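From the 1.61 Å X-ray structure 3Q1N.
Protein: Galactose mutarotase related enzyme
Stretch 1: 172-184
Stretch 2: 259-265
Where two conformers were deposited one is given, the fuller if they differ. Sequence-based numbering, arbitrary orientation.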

ATOM      1  N   ARG A 172      -2.425  16.212  -4.750  1.00 16.77           N
ATOM      2  CA  ARG A 172      -2.940  14.875  -4.996  0.67 16.46           C
ATOM      3  C   ARG A 172      -3.221  14.668  -6.474  1.00 15.58           C
ATOM      4  O   ARG A 172      -3.469  15.636  -7.223  1.00 16.79           O
ATOM      5  CB  ARG A 172      -4.239  14.630  -4.238  0.67 15.78           C
ATOM      6  CG  ARG A 172      -5.388  15.400  -4.794  0.67 17.96           C
ATOM      7  CD  ARG A 172      -6.591  15.301  -3.977  0.67 20.54           C
ATOM      8  NE  ARG A 172      -7.223  13.989  -4.053  0.67 21.09           N
ATOM      9  CZ  ARG A 172      -8.467  13.761  -3.633  0.67 20.44           C
ATOM     10  NH1 ARG A 172      -9.204  14.765  -3.154  0.67 22.04           N
ATOM     11  NH2 ARG A 172      -8.993  12.543  -3.709  0.67 16.84           N
ATOM     12  N   PHE A 173      -3.179  13.419  -6.890  1.00 15.75           N
ATOM     13  CA  PHE A 173      -3.630  13.052  -8.221  1.00 15.17           C
ATOM     14  C   PHE A 173      -5.145  13.191  -8.308  1.00 16.33           C
ATOM     15  O   PHE A 173      -5.873  12.672  -7.477  1.00 17.92           O
ATOM     16  CB  PHE A 173      -3.220  11.640  -8.583  1.00 15.14           C
ATOM     17  CG  PHE A 173      -1.780  11.505  -8.860  1.00 14.97           C
ATOM     18  CD1 PHE A 173      -1.295  11.820 -10.138  1.00 14.92           C
ATOM     19  CD2 PHE A 173      -0.885  11.166  -7.891  1.00 14.73           C
ATOM     20  CE1 PHE A 173       0.046  11.716 -10.440  1.00 16.10           C
ATOM     21  CE2 PHE A 173       0.465  11.106  -8.171  1.00 15.91           C
ATOM     22  CZ  PHE A 173       0.925  11.370  -9.451  1.00 15.50           C
ATOM     23  N   GLY A 174      -5.627  13.915  -9.290  1.00 15.72           N
ATOM     24  CA  GLY A 174      -7.055  14.002  -9.482  1.00 17.14           C
ATOM     25  C   GLY A 174      -7.703  12.648  -9.770  1.00 16.53           C
ATOM     26  O   GLY A 174      -7.144  11.816 -10.467  1.00 15.93           O
ATOM     27  N   ILE A 175      -8.893  12.454  -9.200  1.00 16.70           N
ATOM     28  CA  ILE A 175      -9.660  11.202  -9.327  1.00 17.12           C
ATOM     29  C   ILE A 175     -10.928  11.401 -10.174  1.00 17.64           C
ATOM     30  O   ILE A 175     -11.641  12.404 -10.035  1.00 18.23           O
ATOM     31  CB  ILE A 175     -10.086  10.686  -7.939  1.00 17.51           C
ATOM     32  CG1 ILE A 175      -8.844  10.493  -7.058  1.00 16.59           C
ATOM     33  CG2 ILE A 175     -10.917   9.393  -8.075  1.00 16.94           C
ATOM     34  CD1 ILE A 175      -7.762   9.588  -7.610  1.00 18.33           C
ATOM     35  N   GLY A 176     -11.203  10.439 -11.053  1.00 18.13           N
ATOM     36  CA  GLY A 176     -12.435  10.423 -11.826  1.00 18.88           C
ATOM     37  C   GLY A 176     -12.393   9.385 -12.938  1.00 20.14           C
ATOM     38  O   GLY A 176     -11.422   9.355 -13.721  1.00 21.13           O
ATOM     39  N   PRO A 177     -13.380   8.468 -12.986  1.00 19.12           N
ATOM     40  CA  PRO A 177     -14.355   8.084 -11.973  1.00 18.71           C
ATOM     41  C   PRO A 177     -13.672   7.293 -10.879  1.00 18.68           C
ATOM     42  O   PRO A 177     -12.777   6.508 -11.170  1.00 17.83           O
ATOM     43  CB  PRO A 177     -15.275   7.116 -12.724  1.00 19.46           C
ATOM     44  CG  PRO A 177     -14.405   6.509 -13.708  1.00 19.06           C
ATOM     45  CD  PRO A 177     -13.335   7.483 -14.063  1.00 19.58           C
ATOM     46  N   VAL A 178     -14.054   7.525  -9.631  1.00 18.47           N
ATOM     47  CA  VAL A 178     -13.418   6.829  -8.529  0.50 18.89           C
ATOM     48  C   VAL A 178     -13.492   5.310  -8.790  1.00 18.76           C
ATOM     49  O   VAL A 178     -14.534   4.806  -9.245  1.00 20.45           O
ATOM     50  CB  VAL A 178     -14.037   7.253  -7.158  0.50 19.10           C
ATOM     51  CG1 VAL A 178     -15.539   6.910  -7.084  0.50 19.28           C
ATOM     52  CG2 VAL A 178     -13.268   6.646  -6.010  0.50 19.15           C
ATOM     53  N   PRO A 179     -12.374   4.580  -8.547  1.00 18.20           N
ATOM     54  CA  PRO A 179     -11.045   4.956  -8.031  1.00 17.76           C
ATOM     55  C   PRO A 179      -9.952   5.162  -9.110  1.00 16.03           C
ATOM     56  O   PRO A 179      -8.771   5.041  -8.832  1.00 15.49           O
ATOM     57  CB  PRO A 179     -10.689   3.742  -7.154  1.00 18.05           C
ATOM     58  CG  PRO A 179     -11.270   2.561  -7.979  1.00 18.55           C
ATOM     59  CD  PRO A 179     -12.444   3.127  -8.772  1.00 19.92           C
ATOM     60  N   PHE A 180     -10.346   5.463 -10.335  1.00 15.72           N
ATOM     61  CA  PHE A 180      -9.391   5.789 -11.403  1.00 14.77           C
ATOM     62  C   PHE A 180      -8.924   7.240 -11.265  1.00 14.50           C
ATOM     63  O   PHE A 180      -9.617   8.072 -10.733  1.00 14.84           O
ATOM     64  CB  PHE A 180      -9.998   5.646 -12.796  1.00 14.66           C
ATOM     65  CG  PHE A 180     -10.413   4.228 -13.168  1.00 14.71           C
ATOM     66  CD1 PHE A 180     -11.672   3.748 -12.905  1.00 15.82           C
ATOM     67  CD2 PHE A 180      -9.512   3.395 -13.796  1.00 16.40           C
ATOM     68  CE1 PHE A 180     -12.024   2.453 -13.273  1.00 17.56           C
ATOM     69  CE2 PHE A 180      -9.855   2.123 -14.202  1.00 17.36           C
ATOM     70  CZ  PHE A 180     -11.117   1.637 -13.928  1.00 17.85           C
ATOM     71  N   ARG A 181      -7.766   7.526 -11.829  1.00 14.64           N
ATOM     72  CA  ARG A 181      -7.277   8.904 -11.987  1.00 14.61           C
ATOM     73  C   ARG A 181      -7.868   9.629 -13.201  1.00 15.26           C
ATOM     74  O   ARG A 181      -8.143   9.004 -14.231  1.00 15.19           O
ATOM     75  CB  ARG A 181      -5.748   8.896 -12.091  1.00 14.61           C
ATOM     76  CG  ARG A 181      -5.047   8.302 -10.859  1.00 15.14           C
ATOM     77  CD  ARG A 181      -3.545   8.497 -10.878  1.00 14.11           C
ATOM     78  NE  ARG A 181      -2.950   7.944 -12.086  1.00 14.71           N
ATOM     79  CZ  ARG A 181      -2.516   8.613 -13.132  1.00 14.34           C
ATOM     80  NH1 ARG A 181      -2.686   9.938 -13.242  1.00 15.11           N
ATOM     81  NH2 ARG A 181      -1.979   7.932 -14.131  1.00 15.90           N
ATOM     82  N   ASN A 182      -7.991  10.947 -13.073  1.00 15.32           N
ATOM     83  CA  ASN A 182      -8.421  11.790 -14.176  1.00 16.36           C
ATOM     84  C   ASN A 182      -7.273  12.397 -14.981  1.00 16.69           C
ATOM     85  O   ASN A 182      -7.556  13.024 -15.986  1.00 16.88           O
ATOM     86  CB  ASN A 182      -9.369  12.904 -13.679  1.00 18.09           C
ATOM     87  CG  ASN A 182      -8.683  13.967 -12.833  1.00 17.41           C
ATOM     88  OD1 ASN A 182      -7.487  13.975 -12.661  1.00 21.47           O
ATOM     89  ND2 ASN A 182      -9.477  14.928 -12.324  1.00 26.08           N
ATOM     90  N   GLY A 183      -6.023  12.232 -14.525  1.00 16.68           N
ATOM     91  CA  GLY A 183      -4.839  12.793 -15.179  1.00 17.34           C
ATOM     92  C   GLY A 183      -4.250  14.105 -14.654  1.00 19.97           C
ATOM     93  O   GLY A 183      -3.213  14.553 -15.190  1.00 22.19           O
ATOM     94  N   ASP A 184      -4.946  14.762 -13.742  1.00 19.76           N
ATOM     95  CA  ASP A 184      -4.353  15.971 -13.184  0.50 20.70           C
ATOM     96  C   ASP A 184      -3.719  15.733 -11.824  1.00 20.06           C
ATOM     97  O   ASP A 184      -3.797  14.655 -11.248  1.00 18.55           O
ATOM     98  CB  ASP A 184      -5.335  17.145 -13.186  0.50 21.03           C
ATOM     99  CG  ASP A 184      -6.299  17.123 -12.027  0.50 22.16           C
ATOM    100  OD1 ASP A 184      -7.419  17.652 -12.188  0.50 26.39           O
ATOM    101  OD2 ASP A 184      -5.945  16.622 -10.941  0.50 23.31           O
TER
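Stretch 2, residues 259-265: GLPDQAG

Stretch 2 is held to stretch 1 at Arg181, which spends both its backbone and its side chain on the contact. Its amide donates to the carbonyl of Asp262 (Arg181 N to Asp262 O, 3.0 Å), and its own carbonyl accepts from the next amide but one (Ala264 N to Arg181 O, 2.8 Å, nearly straight at 170°). These two bonds flank Gln263 and make a single beta bridge between Arg181 and Gln263, whose CA atoms lie 4.4 Å apart. Gln263 CA also approaches Arg181 O at 3.3 Å, as a CA-H...O contact. Since one residue bonds to the neighbours on both sides of its partner, the bridge has the parallel pattern, and Phe180 CA accordingly lies nearest Asp262 CA, at 5.7 Å. Stretch 2 is extended here, with phi/psi near -60/150 at Asp262 and -77/129 at Gln263, yet it forms no regular strand.

The third direct bond comes from the side chain: Arg181 NE donates to Pro261 O at 3.0 Å. With chi angles m, t, m and a chi4 of 104°, the arginine runs back along stretch 2, so its guanidinium meets that carbonyl edge-on. One face of the group is covered by Leu260 CD1 and the opposite face by Gln263 CB. The rule is economical: edges for polar partners, faces for carbon. Two waters extend the polar edge. Arg181 NH2 donates to both, at 2.9 Å from each water oxygen; water 1 also lies 2.9 Å from Pro261 O, while water 2 donates to Gln263 OE1 at 2.8 Å.

Outward from this centre come van der Waals contacts, some between apolar side chains and some of carbon against backbone carbonyls. Leu260 points toward stretch 1 and sets CD1 over the face of the Phe173 ring, 4.0 Å from the centroid, with Phe173 CZ 3.6 Å from Leu260 CD1. Pro261 CB rests 3.7 Å from Pro179 O. Phe180 brings its CB to 3.6 Å from Asp262 O, a carbonyl that lies at the edge of the phenyl ring. Beyond it, Ala264 CB fits against the bend before Phe180, 3.5 Å from Gly176 O and 3.8 Å from Pro177 CD. That bend has cis peptides before Pro177 and Pro179 and is braced by Phe180 N to Pro177 O (2.8 Å) and Gly176 N to Phe180 O (2.9 Å).

At the other end, Gln263 extends its side chain (t, t) across Gly183, with CD 3.4 Å from Gly183 CA. An ideal CB there would fall 2.4 Å from Gln263 NE2, and the backbone angles of Gly183 already call for glycine.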

ATOM      1  N   GLY A 259       3.695   3.139  -7.943  1.00 13.14           N
ATOM      2  CA  GLY A 259       2.816   2.993  -9.082  1.00 13.42           C
ATOM      3  C   GLY A 259       1.536   3.741  -8.778  1.00 13.30           C
ATOM      4  O   GLY A 259       1.415   4.412  -7.753  1.00 13.92           O
ATOM      5  N   LEU A 260       0.629   3.723  -9.747  1.00 13.55           N
ATOM      6  CA  LEU A 260      -0.618   4.495  -9.672  1.00 13.94           C
ATOM      7  C   LEU A 260      -1.736   3.752 -10.358  1.00 14.48           C
ATOM      8  O   LEU A 260      -1.508   3.020 -11.337  1.00 14.01           O
ATOM      9  CB  LEU A 260      -0.438   5.822 -10.391  1.00 14.23           C
ATOM     10  CG  LEU A 260       0.522   6.877  -9.803  1.00 15.16           C
ATOM     11  CD1 LEU A 260       0.769   7.995 -10.762  1.00 17.26           C
ATOM     12  CD2 LEU A 260      -0.045   7.344  -8.475  1.00 14.56           C
ATOM     13  N   PRO A 261      -2.982   3.942  -9.876  1.00 14.13           N
ATOM     14  CA  PRO A 261      -4.113   3.425 -10.647  1.00 14.55           C
ATOM     15  C   PRO A 261      -4.120   3.994 -12.055  1.00 14.27           C
ATOM     16  O   PRO A 261      -3.556   5.052 -12.311  1.00 14.71           O
ATOM     17  CB  PRO A 261      -5.333   3.978  -9.885  1.00 14.35           C
ATOM     18  CG  PRO A 261      -4.779   4.337  -8.488  1.00 14.12           C
ATOM     19  CD  PRO A 261      -3.394   4.748  -8.711  1.00 14.93           C
ATOM     20  N   ASP A 262      -4.806   3.336 -12.985  1.00 14.77           N
ATOM     21  CA  ASP A 262      -4.888   3.839 -14.316  1.00 14.95           C
ATOM     22  C   ASP A 262      -5.562   5.219 -14.382  1.00 15.04           C
ATOM     23  O   ASP A 262      -6.468   5.555 -13.605  1.00 15.15           O
ATOM     24  CB  ASP A 262      -5.725   2.903 -15.182  1.00 15.42           C
ATOM     25  CG  ASP A 262      -4.904   1.937 -16.043  1.00 17.84           C
ATOM     26  OD1 ASP A 262      -3.713   2.213 -16.369  1.00 19.68           O
ATOM     27  OD2 ASP A 262      -5.498   0.913 -16.446  1.00 16.87           O
ATOM     28  N   GLN A 263      -5.103   5.997 -15.355  1.00 14.54           N
ATOM     29  CA  GLN A 263      -5.828   7.183 -15.814  1.00 14.42           C
ATOM     30  C   GLN A 263      -6.976   6.711 -16.702  1.00 13.94           C
ATOM     31  O   GLN A 263      -6.769   5.940 -17.617  1.00 13.70           O
ATOM     32  CB  GLN A 263      -4.910   8.119 -16.605  1.00 14.76           C
ATOM     33  CG  GLN A 263      -5.694   9.297 -17.160  1.00 15.40           C
ATOM     34  CD  GLN A 263      -4.855  10.442 -17.701  1.00 14.18           C
ATOM     35  OE1 GLN A 263      -3.617  10.494 -17.521  1.00 15.25           O
ATOM     36  NE2 GLN A 263      -5.521  11.374 -18.393  1.00 15.40           N
ATOM     37  N   ALA A 264      -8.189   7.195 -16.419  1.00 14.25           N
ATOM     38  CA  ALA A 264      -9.414   6.788 -17.136  1.00 14.69           C
ATOM     39  C   ALA A 264      -9.280   6.935 -18.651  1.00 15.40           C
ATOM     40  O   ALA A 264      -8.701   7.878 -19.166  1.00 16.85           O
ATOM     41  CB  ALA A 264     -10.602   7.627 -16.660  1.00 14.09           C
ATOM     42  N   GLY A 265      -9.854   5.994 -19.381  1.00 15.79           N
ATOM     43  CA  GLY A 265      -9.865   6.043 -20.830  1.00 16.52           C
ATOM     44  C   GLY A 265      -9.639   4.663 -21.413  1.00 16.82           C
ATOM     45  O   GLY A 265     -10.049   3.658 -20.818  1.00 17.24           O
TER
HETATM   46  O   HOH W   1      -1.183   5.128 -14.031  1.00 15.74           O
HETATM   47  O   HOH W   2      -1.365   9.180 -16.640  1.00 23.22           O